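Beta sliding clamp (Streptococcus pneumoniae, PDB 2AWA) probably encircles DNA as a ring-shaped head-to-tail homodimer, tethering DNA polymerases and other replication proteins to it and so giving them processivity. Local coordinates at residues 220-223 and 224-227; 281-284 and 285-289; 342-345 and 346-350. All blocks are in the same frame, centred on the assembly; numbering follows the deposited sequence.

All three interactions are local, running along single helices, and each has one side buried and another nearer solvent. Interaction 1 lies in the central domain, close to the middle of the chain, and depends on two buried phenylalanines at a helix end. Interactions 2 and 3 belong to the C-terminal domain, their centres about 10 Å apart, on neighbouring helices that pack directly: Met287 CG lies 3.5 Å from Leu346 CD2. Interaction 2 has the most exposed residues and carries a salt bridge, whereas interaction 3 is a helix start capped by Asn342, with a serine hydroxyl bonding back to the preceding turn. Interaction 1 stands apart, its nearest atoms about 8 Å from interaction 3 and about 14 Å from interaction 2.

Interaction 1 (220-223 and 224-227); sequences LREF and SAVF
Phe223 and Phe227, one turn apart, bring their rings together where helix 217-226 of the central domain ends. The side chains cross at about a right angle, yet the ring planes are only 30° apart, and the rings are slid so far past each other that they barely overlap, with centroids 4.9 Å apart. The touch is therefore made by neighbouring rims: Phe223 CE2 approaches Phe227 CD1 to 3.5 Å. In Phe223 the ring is thrown anti to the backbone N (chi1 167°), which carries it toward the next turn, where it meets Phe227. The backbone fixes the other partner. Phe227 N donates to Phe223 O over 3.1 Å although Phe227 has already left helical geometry, and Phe227 CD1 comes to 3.3 Å from the same oxygen, which lies at the edge of the ring. Val226 CG1 lies over one face of that ring, toward the rim. Phe223 also meets Phe245, Phe252 and Leu154 and Ile158 of helix 151-161, while Glu222 and Ala225 touch Arg32. Flat apolar rings suit this buried place. The ring contact itself is apolar, and it adds dispersion to the last turn's backbone bonds; Lys155 meets the carbonyls of Ser224 and, weakly, Phe227, its charge probably suiting this helix end.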
ATOM      1  N   LEU B 220      -3.122  22.832   3.834  1.00 63.47           N
ATOM      2  CA  LEU B 220      -4.550  22.623   3.585  1.00 62.24           C
ATOM      3  C   LEU B 220      -4.890  21.128   3.473  1.00 63.11           C
ATOM      4  O   LEU B 220      -5.939  20.701   3.948  1.00 65.67           O
ATOM      5  CB  LEU B 220      -4.998  23.363   2.332  1.00 59.37           C
ATOM      6  CG  LEU B 220      -4.964  24.880   2.422  1.00 64.72           C
ATOM      7  CD1 LEU B 220      -5.031  25.501   1.031  1.00 67.11           C
ATOM      8  CD2 LEU B 220      -6.081  25.415   3.308  1.00 66.19           C
ATOM      9  N   ARG B 221      -4.022  20.331   2.857  1.00 62.21           N
ATOM     10  CA  ARG B 221      -4.259  18.888   2.800  1.00 63.50           C
ATOM     11  C   ARG B 221      -4.300  18.295   4.209  1.00 62.29           C
ATOM     12  O   ARG B 221      -5.090  17.406   4.474  1.00 65.17           O
ATOM     13  CB  ARG B 221      -3.193  18.145   1.988  1.00 64.37           C
ATOM     14  CG  ARG B 221      -3.026  18.546   0.524  1.00 70.27           C
ATOM     15  CD  ARG B 221      -4.325  18.448  -0.257  1.00 88.56           C
ATOM     16  NE  ARG B 221      -4.088  18.190  -1.684  1.00 97.12           N
ATOM     17  CZ  ARG B 221      -5.043  18.094  -2.614  1.00 96.95           C
ATOM     18  NH1 ARG B 221      -6.326  18.248  -2.303  1.00 95.64           N
ATOM     19  NH2 ARG B 221      -4.704  17.845  -3.872  1.00101.11           N
ATOM     20  N   GLU B 222      -3.458  18.770   5.114  1.00 60.58           N
ATOM     21  CA  GLU B 222      -3.515  18.284   6.481  1.00 60.78           C
ATOM     22  C   GLU B 222      -4.771  18.757   7.192  1.00 61.48           C
ATOM     23  O   GLU B 222      -5.318  18.028   8.020  1.00 62.12           O
ATOM     24  CB  GLU B 222      -2.287  18.705   7.296  1.00 60.61           C
ATOM     25  CG  GLU B 222      -0.990  18.025   6.903  1.00 63.79           C
ATOM     26  CD  GLU B 222      -1.046  16.507   6.892  1.00 67.20           C
ATOM     27  OE1 GLU B 222      -1.902  15.910   7.574  1.00 68.71           O
ATOM     28  OE2 GLU B 222      -0.209  15.904   6.192  1.00 74.15           O
ATOM     29  N   PHE B 223      -5.219  19.974   6.897  1.00 61.58           N
ATOM     30  CA  PHE B 223      -6.453  20.467   7.475  1.00 61.00           C
ATOM     31  C   PHE B 223      -7.570  19.467   7.229  1.00 61.98           C
ATOM     32  O   PHE B 223      -8.342  19.153   8.139  1.00 59.88           O
ATOM     33  CB  PHE B 223      -6.857  21.826   6.893  1.00 62.51           C
ATOM     34  CG  PHE B 223      -8.254  22.202   7.232  1.00 58.12           C
ATOM     35  CD1 PHE B 223      -9.310  21.747   6.475  1.00 59.28           C
ATOM     36  CD2 PHE B 223      -8.519  22.924   8.358  1.00 58.23           C
ATOM     37  CE1 PHE B 223     -10.603  22.040   6.833  1.00 52.44           C
ATOM     38  CE2 PHE B 223      -9.791  23.211   8.710  1.00 56.13           C
ATOM     39  CZ  PHE B 223     -10.835  22.765   7.943  1.00 59.44           C
ATOM     40  N   SER B 224      -7.670  18.976   5.993  1.00 63.19           N
ATOM     41  CA  SER B 224      -8.743  18.032   5.650  1.00 63.64           C
ATOM     42  C   SER B 224      -8.612  16.698   6.386  1.00 62.22           C
ATOM     43  O   SER B 224      -9.617  16.079   6.718  1.00 64.87           O
ATOM     44  CB  SER B 224      -8.802  17.778   4.146  1.00 64.98           C
ATOM     45  OG  SER B 224      -8.998  18.971   3.421  1.00 63.09           O
ATOM     46  N   ALA B 225      -7.380  16.267   6.642  1.00 60.61           N
ATOM     47  CA  ALA B 225      -7.116  15.057   7.436  1.00 60.05           C
ATOM     48  C   ALA B 225      -7.286  15.246   8.962  1.00 59.51           C
ATOM     49  O   ALA B 225      -7.622  14.310   9.664  1.00 61.96           O
ATOM     50  CB  ALA B 225      -5.732  14.545   7.152  1.00 59.37           C
ATOM     51  N   VAL B 226      -7.055  16.442   9.473  1.00 57.91           N
ATOM     52  CA  VAL B 226      -7.105  16.660  10.904  1.00 58.15           C
ATOM     53  C   VAL B 226      -8.537  16.800  11.366  1.00 57.47           C
ATOM     54  O   VAL B 226      -8.916  16.279  12.401  1.00 56.93           O
ATOM     55  CB  VAL B 226      -6.254  17.886  11.307  1.00 58.81           C
ATOM     56  CG1 VAL B 226      -6.597  18.379  12.694  1.00 56.17           C
ATOM     57  CG2 VAL B 226      -4.758  17.510  11.225  1.00 63.71           C
ATOM     58  N   PHE B 227      -9.337  17.491  10.580  1.00 59.59           N
ATOM     59  CA  PHE B 227     -10.724  17.760  10.944  1.00 61.33           C
ATOM     60  C   PHE B 227     -11.642  16.779  10.227  1.00 61.49           C
ATOM     61  O   PHE B 227     -11.995  16.941   9.053  1.00 60.92           O
ATOM     62  CB  PHE B 227     -11.083  19.221  10.650  1.00 61.69           C
ATOM     63  CG  PHE B 227     -10.294  20.196  11.478  1.00 63.51           C
ATOM     64  CD1 PHE B 227      -9.071  20.677  11.030  1.00 57.99           C
ATOM     65  CD2 PHE B 227     -10.755  20.590  12.730  1.00 64.07           C
ATOM     66  CE1 PHE B 227      -8.330  21.555  11.793  1.00 61.17           C
ATOM     67  CE2 PHE B 227     -10.024  21.470  13.505  1.00 68.09           C
ATOM     68  CZ  PHE B 227      -8.804  21.961  13.035  1.00 66.00           C
TER

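Interaction 2 (281-284 and 285-289); sequences VNLR and QSMER
Arg284 and Glu288 form an i to i+4 salt bridge on the more open side of helix 280-294 in the C-terminal domain, while Leu283 and Met287 make an apolar contact of the same spacing on its buried side. The bridge is loose: Arg284 NE reaches Glu288 OE2 at 3.3 Å, with the N-H bent to 136°, so the hydrogen bond within it is weak. The carboxylate oxygen sits at the edge of the guanidinium, near its plane, but the two flat groups are turned 65° against each other, and a single oxygen makes the approach. Arg284 leaves the backbone with CG anti to its N (chi1 -163°), and with chi2 extended this lays CG and CD beside Glu288, CG 3.4 Å from OE2; the bend at chi3 then sets the direction of the guanidinium end. Lys351 makes a long, weak ion pair with the same oxygen, which would probably help to keep the carboxylate ionised. Long, flexible charged chains suit this partly exposed side. Nearby, Val281 and Gln285 lie side by side, CG1 of the valine 3.5 Å from NE2 of the amide.

On the buried side Leu283 CD1 is 4.0 Å from CE of Met287, a selenomethionine whose chain also packs on Ile327. Ser286 is small enough to be buried here, its OG bonded to Glu325, which also bridges Arg289; Arg289 in turn bonds to Ser100 O of the second subunit. Four backbone bonds, such as Met287 N to Leu283 O at 2.9 Å, keep the turns regular. An amphipathic helix of this kind, one side on a neighbouring helix and a strand, is characteristic of the DNA-encircling processivity fold, in which helices line the inner face of a ring of β-sheets.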
ATOM      1  N   VAL B 281     -16.521  11.617 -16.663  1.00 60.34           N
ATOM      2  CA  VAL B 281     -15.901  10.315 -16.458  1.00 60.94           C
ATOM      3  C   VAL B 281     -15.313   9.790 -17.751  1.00 61.62           C
ATOM      4  O   VAL B 281     -14.166   9.365 -17.773  1.00 64.35           O
ATOM      5  CB  VAL B 281     -16.873   9.291 -15.865  1.00 59.88           C
ATOM      6  CG1 VAL B 281     -16.239   7.940 -15.820  1.00 60.94           C
ATOM      7  CG2 VAL B 281     -17.281   9.707 -14.445  1.00 61.25           C
ATOM      8  N   ASN B 282     -16.088   9.829 -18.828  1.00 63.17           N
ATOM      9  CA  ASN B 282     -15.633   9.301 -20.115  1.00 62.34           C
ATOM     10  C   ASN B 282     -14.432  10.038 -20.606  1.00 61.99           C
ATOM     11  O   ASN B 282     -13.525   9.434 -21.125  1.00 63.70           O
ATOM     12  CB  ASN B 282     -16.723   9.396 -21.177  1.00 62.55           C
ATOM     13  CG  ASN B 282     -17.844   8.431 -20.940  1.00 67.90           C
ATOM     14  OD1 ASN B 282     -17.785   7.598 -20.019  1.00 68.11           O
ATOM     15  ND2 ASN B 282     -18.895   8.533 -21.762  1.00 72.33           N
ATOM     16  N   LEU B 283     -14.419  11.355 -20.450  1.00 63.13           N
ATOM     17  CA  LEU B 283     -13.259  12.120 -20.847  1.00 61.49           C
ATOM     18  C   LEU B 283     -12.056  11.732 -19.983  1.00 62.20           C
ATOM     19  O   LEU B 283     -10.983  11.490 -20.498  1.00 64.33           O
ATOM     20  CB  LEU B 283     -13.554  13.613 -20.788  1.00 60.97           C
ATOM     21  CG  LEU B 283     -12.438  14.539 -21.287  1.00 62.51           C
ATOM     22  CD1 LEU B 283     -11.813  14.124 -22.653  1.00 61.13           C
ATOM     23  CD2 LEU B 283     -12.979  15.930 -21.340  1.00 61.87           C
ATOM     24  N   ARG B 284     -12.234  11.622 -18.676  1.00 64.78           N
ATOM     25  CA  ARG B 284     -11.126  11.212 -17.826  1.00 65.84           C
ATOM     26  C   ARG B 284     -10.530   9.900 -18.313  1.00 65.33           C
ATOM     27  O   ARG B 284      -9.319   9.756 -18.399  1.00 65.61           O
ATOM     28  CB  ARG B 284     -11.536  11.065 -16.361  1.00 66.20           C
ATOM     29  CG  ARG B 284     -10.331  11.047 -15.406  1.00 67.18           C
ATOM     30  CD  ARG B 284     -10.729  10.802 -13.967  1.00 68.90           C
ATOM     31  NE  ARG B 284     -11.195   9.432 -13.794  1.00 80.90           N
ATOM     32  CZ  ARG B 284     -12.465   9.045 -13.642  1.00 85.76           C
ATOM     33  NH1 ARG B 284     -13.472   9.915 -13.606  1.00 89.91           N
ATOM     34  NH2 ARG B 284     -12.734   7.750 -13.509  1.00 86.68           N
ATOM     35  N   GLN B 285     -11.367   8.939 -18.645  1.00 64.84           N
ATOM     36  CA  GLN B 285     -10.846   7.638 -19.044  1.00 64.82           C
ATOM     37  C   GLN B 285     -10.117   7.734 -20.369  1.00 64.76           C
ATOM     38  O   GLN B 285      -9.142   7.026 -20.585  1.00 65.59           O
ATOM     39  CB  GLN B 285     -11.958   6.606 -19.080  1.00 65.70           C
ATOM     40  CG  GLN B 285     -12.531   6.333 -17.678  1.00 66.87           C
ATOM     41  CD  GLN B 285     -13.835   5.569 -17.687  1.00 66.12           C
ATOM     42  OE1 GLN B 285     -14.478   5.406 -18.720  1.00 70.56           O
ATOM     43  NE2 GLN B 285     -14.238   5.105 -16.521  1.00 69.95           N
ATOM     44  N   SER B 286     -10.561   8.634 -21.239  1.00 64.46           N
ATOM     45  CA  SER B 286      -9.874   8.860 -22.514  1.00 64.99           C
ATOM     46  C   SER B 286      -8.507   9.491 -22.331  1.00 65.32           C
ATOM     47  O   SER B 286      -7.570   9.136 -23.023  1.00 64.43           O
ATOM     48  CB  SER B 286     -10.705   9.751 -23.428  1.00 64.63           C
ATOM     49  OG  SER B 286     -11.778   9.016 -23.963  1.00 68.19           O
HETATM   50  N   MSE B 287      -8.412  10.451 -21.413  1.00 65.61           N
HETATM   51  CA  MSE B 287      -7.161  11.130 -21.125  1.00 63.34           C
HETATM   52  C   MSE B 287      -6.118  10.269 -20.424  1.00 62.09           C
HETATM   53  O   MSE B 287      -4.916  10.462 -20.620  1.00 62.80           O
HETATM   54  CB  MSE B 287      -7.455  12.359 -20.291  1.00 66.15           C
HETATM   55  CG  MSE B 287      -8.193  13.419 -21.054  1.00 74.21           C
HETATM   56 SE   MSE B 287      -7.310  13.903 -22.771  1.00 89.06          SE
HETATM   57  CE  MSE B 287      -8.344  12.779 -24.045  1.00 84.92           C
ATOM     58  N   GLU B 288      -6.578   9.322 -19.613  1.00 62.29           N
ATOM     59  CA  GLU B 288      -5.705   8.370 -18.925  1.00 61.09           C
ATOM     60  C   GLU B 288      -5.111   7.348 -19.872  1.00 61.68           C
ATOM     61  O   GLU B 288      -3.971   6.911 -19.684  1.00 63.11           O
ATOM     62  CB  GLU B 288      -6.474   7.666 -17.819  1.00 61.37           C
ATOM     63  CG  GLU B 288      -7.038   8.664 -16.819  1.00 67.08           C
ATOM     64  CD  GLU B 288      -7.145   8.167 -15.413  1.00 73.05           C
ATOM     65  OE1 GLU B 288      -6.148   7.604 -14.907  1.00 86.32           O
ATOM     66  OE2 GLU B 288      -8.217   8.394 -14.796  1.00 81.26           O
ATOM     67  N   ARG B 289      -5.890   6.960 -20.874  1.00 60.66           N
ATOM     68  CA  ARG B 289      -5.404   6.110 -21.943  1.00 62.54           C
ATOM     69  C   ARG B 289      -4.357   6.870 -22.749  1.00 61.26           C
ATOM     70  O   ARG B 289      -3.237   6.397 -22.953  1.00 61.31           O
ATOM     71  CB  ARG B 289      -6.570   5.649 -22.849  1.00 63.34           C
ATOM     72  CG  ARG B 289      -7.180   4.286 -22.462  1.00 63.92           C
ATOM     73  CD  ARG B 289      -8.214   3.769 -23.492  1.00 62.39           C
ATOM     74  NE  ARG B 289      -9.340   4.692 -23.663  1.00 66.67           N
ATOM     75  CZ  ARG B 289     -10.459   4.686 -22.942  1.00 57.52           C
ATOM     76  NH1 ARG B 289     -10.644   3.815 -21.976  1.00 58.73           N
ATOM     77  NH2 ARG B 289     -11.395   5.585 -23.182  1.00 58.27           N
TER

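Interaction 3 (342-345 and 346-350); sequences NPTY and LIDSL
Tyr345 and Ser349, with Thr344 and Asp348 beside them, meet one turn apart at the start of helix 343-351, an N-capped helix of the C-terminal domain. Asn342 is the N-cap: its OD1 accepts from Thr344 N over 2.9 Å, the donor standing 42° out of the carbonyl plane and not on a lone pair. Asparagine suits this place because its short amide can fold back onto a first-turn N-H that has no helical carbonyl before it. Pro343 suits the next one, having no N-H to satisfy; its carbonyl takes the almost straight bond from Ile347 N (3.0 Å, 171°).

Thr344 O is satisfied by Asp348 N at 2.9 Å. The two side chains lie alongside each other and point the same way, with the methyl CG2 of Thr344 3.9 Å from Asp348 OD2. Their polar ends look elsewhere: Thr344 OG1 bonds to Arg291 of helix 280-294, and Asp348 OD2 forms a salt bridge with Arg196 of the central domain, which thus ties two domains together. Ile347 and Leu346 supply the apolar side, both packing on Met287.

Tyr345 O carries a double load. Ser349 N donates to it at 3.0 Å and Ser349 OG at 2.9 Å, and the two come from opposite faces of the carbonyl plane. With OG set beside its own backbone N (chi1 -62°), this buried serine hydroxyl spends its proton on the preceding turn. At the other end of Tyr345, the ring has Asn342 ND2 over one face, offset toward the rim and 3.7 Å above its plane.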
ATOM      1  N   ASN B 342      -0.939  18.988 -21.838  1.00 58.16           N
ATOM      2  CA  ASN B 342      -0.544  17.944 -20.908  1.00 60.56           C
ATOM      3  C   ASN B 342      -1.801  17.260 -20.373  1.00 59.33           C
ATOM      4  O   ASN B 342      -2.655  17.905 -19.775  1.00 59.79           O
ATOM      5  CB  ASN B 342       0.268  18.571 -19.777  1.00 63.87           C
ATOM      6  CG  ASN B 342       0.788  17.560 -18.768  1.00 62.66           C
ATOM      7  OD1 ASN B 342       0.346  16.418 -18.716  1.00 69.37           O
ATOM      8  ND2 ASN B 342       1.708  18.010 -17.927  1.00 60.11           N
ATOM      9  N   PRO B 343      -1.935  15.952 -20.620  1.00 59.24           N
ATOM     10  CA  PRO B 343      -3.167  15.297 -20.218  1.00 58.71           C
ATOM     11  C   PRO B 343      -3.334  15.184 -18.695  1.00 60.19           C
ATOM     12  O   PRO B 343      -4.467  15.038 -18.220  1.00 65.51           O
ATOM     13  CB  PRO B 343      -3.051  13.916 -20.859  1.00 58.99           C
ATOM     14  CG  PRO B 343      -1.583  13.665 -20.970  1.00 55.83           C
ATOM     15  CD  PRO B 343      -0.998  15.017 -21.277  1.00 58.35           C
ATOM     16  N   THR B 344      -2.245  15.282 -17.936  1.00 57.39           N
ATOM     17  CA  THR B 344      -2.331  15.164 -16.487  1.00 58.26           C
ATOM     18  C   THR B 344      -3.137  16.340 -15.950  1.00 60.32           C
ATOM     19  O   THR B 344      -3.963  16.156 -15.065  1.00 61.37           O
ATOM     20  CB  THR B 344      -0.947  15.094 -15.820  1.00 58.42           C
ATOM     21  OG1 THR B 344      -0.246  13.923 -16.264  1.00 61.04           O
ATOM     22  CG2 THR B 344      -1.055  15.038 -14.331  1.00 57.95           C
ATOM     23  N   TYR B 345      -2.935  17.527 -16.522  1.00 59.71           N
ATOM     24  CA  TYR B 345      -3.666  18.719 -16.097  1.00 59.18           C
ATOM     25  C   TYR B 345      -5.166  18.593 -16.320  1.00 61.46           C
ATOM     26  O   TYR B 345      -5.961  19.020 -15.481  1.00 62.73           O
ATOM     27  CB  TYR B 345      -3.187  19.970 -16.853  1.00 57.18           C
ATOM     28  CG  TYR B 345      -1.753  20.397 -16.616  1.00 58.47           C
ATOM     29  CD1 TYR B 345      -1.088  20.104 -15.422  1.00 57.32           C
ATOM     30  CD2 TYR B 345      -1.065  21.134 -17.587  1.00 58.45           C
ATOM     31  CE1 TYR B 345       0.227  20.485 -15.227  1.00 57.21           C
ATOM     32  CE2 TYR B 345       0.247  21.534 -17.394  1.00 56.51           C
ATOM     33  CZ  TYR B 345       0.895  21.199 -16.205  1.00 56.36           C
ATOM     34  OH  TYR B 345       2.196  21.608 -15.978  1.00 57.09           O
ATOM     35  N   LEU B 346      -5.548  18.082 -17.484  1.00 61.51           N
ATOM     36  CA  LEU B 346      -6.947  17.860 -17.802  1.00 62.29           C
ATOM     37  C   LEU B 346      -7.541  16.861 -16.803  1.00 62.89           C
ATOM     38  O   LEU B 346      -8.601  17.099 -16.245  1.00 64.69           O
ATOM     39  CB  LEU B 346      -7.108  17.322 -19.247  1.00 63.61           C
ATOM     40  CG  LEU B 346      -8.557  17.091 -19.718  1.00 61.12           C
ATOM     41  CD1 LEU B 346      -9.473  18.233 -19.293  1.00 60.83           C
ATOM     42  CD2 LEU B 346      -8.625  16.901 -21.215  1.00 59.90           C
ATOM     43  N   ILE B 347      -6.844  15.747 -16.586  1.00 62.18           N
ATOM     44  CA  ILE B 347      -7.273  14.744 -15.620  1.00 60.27           C
ATOM     45  C   ILE B 347      -7.469  15.343 -14.211  1.00 59.23           C
ATOM     46  O   ILE B 347      -8.452  15.051 -13.552  1.00 57.58           O
ATOM     47  CB  ILE B 347      -6.270  13.575 -15.561  1.00 59.44           C
ATOM     48  CG1 ILE B 347      -6.346  12.739 -16.846  1.00 65.40           C
ATOM     49  CG2 ILE B 347      -6.564  12.676 -14.387  1.00 60.95           C
ATOM     50  CD1 ILE B 347      -5.083  11.933 -17.139  1.00 64.49           C
ATOM     51  N   ASP B 348      -6.516  16.157 -13.760  1.00 59.55           N
ATOM     52  CA  ASP B 348      -6.575  16.772 -12.442  1.00 59.85           C
ATOM     53  C   ASP B 348      -7.847  17.598 -12.369  1.00 59.55           C
ATOM     54  O   ASP B 348      -8.629  17.454 -11.422  1.00 60.34           O
ATOM     55  CB  ASP B 348      -5.368  17.683 -12.180  1.00 60.89           C
ATOM     56  CG  ASP B 348      -4.076  16.915 -11.905  1.00 64.79           C
ATOM     57  OD1 ASP B 348      -4.137  15.709 -11.590  1.00 65.42           O
ATOM     58  OD2 ASP B 348      -2.983  17.538 -11.989  1.00 66.70           O
ATOM     59  N   SER B 349      -8.044  18.431 -13.391  1.00 57.92           N
ATOM     60  CA  SER B 349      -9.201  19.305 -13.500  1.00 59.95           C
ATOM     61  C   SER B 349     -10.496  18.520 -13.437  1.00 61.59           C
ATOM     62  O   SER B 349     -11.471  18.945 -12.788  1.00 61.10           O
ATOM     63  CB  SER B 349      -9.179  20.098 -14.815  1.00 61.11           C
ATOM     64  OG  SER B 349      -8.053  20.958 -14.923  1.00 65.91           O
ATOM     65  N   LEU B 350     -10.504  17.368 -14.107  1.00 61.46           N
ATOM     66  CA  LEU B 350     -11.703  16.557 -14.168  1.00 59.92           C
ATOM     67  C   LEU B 350     -11.976  15.923 -12.816  1.00 59.18           C
ATOM     68  O   LEU B 350     -13.082  16.056 -12.293  1.00 58.79           O
ATOM     69  CB  LEU B 350     -11.607  15.531 -15.290  1.00 59.29           C
ATOM     70  CG  LEU B 350     -11.663  16.204 -16.672  1.00 60.66           C
ATOM     71  CD1 LEU B 350     -11.280  15.217 -17.755  1.00 58.64           C
ATOM     72  CD2 LEU B 350     -13.052  16.806 -16.975  1.00 60.66           C
TER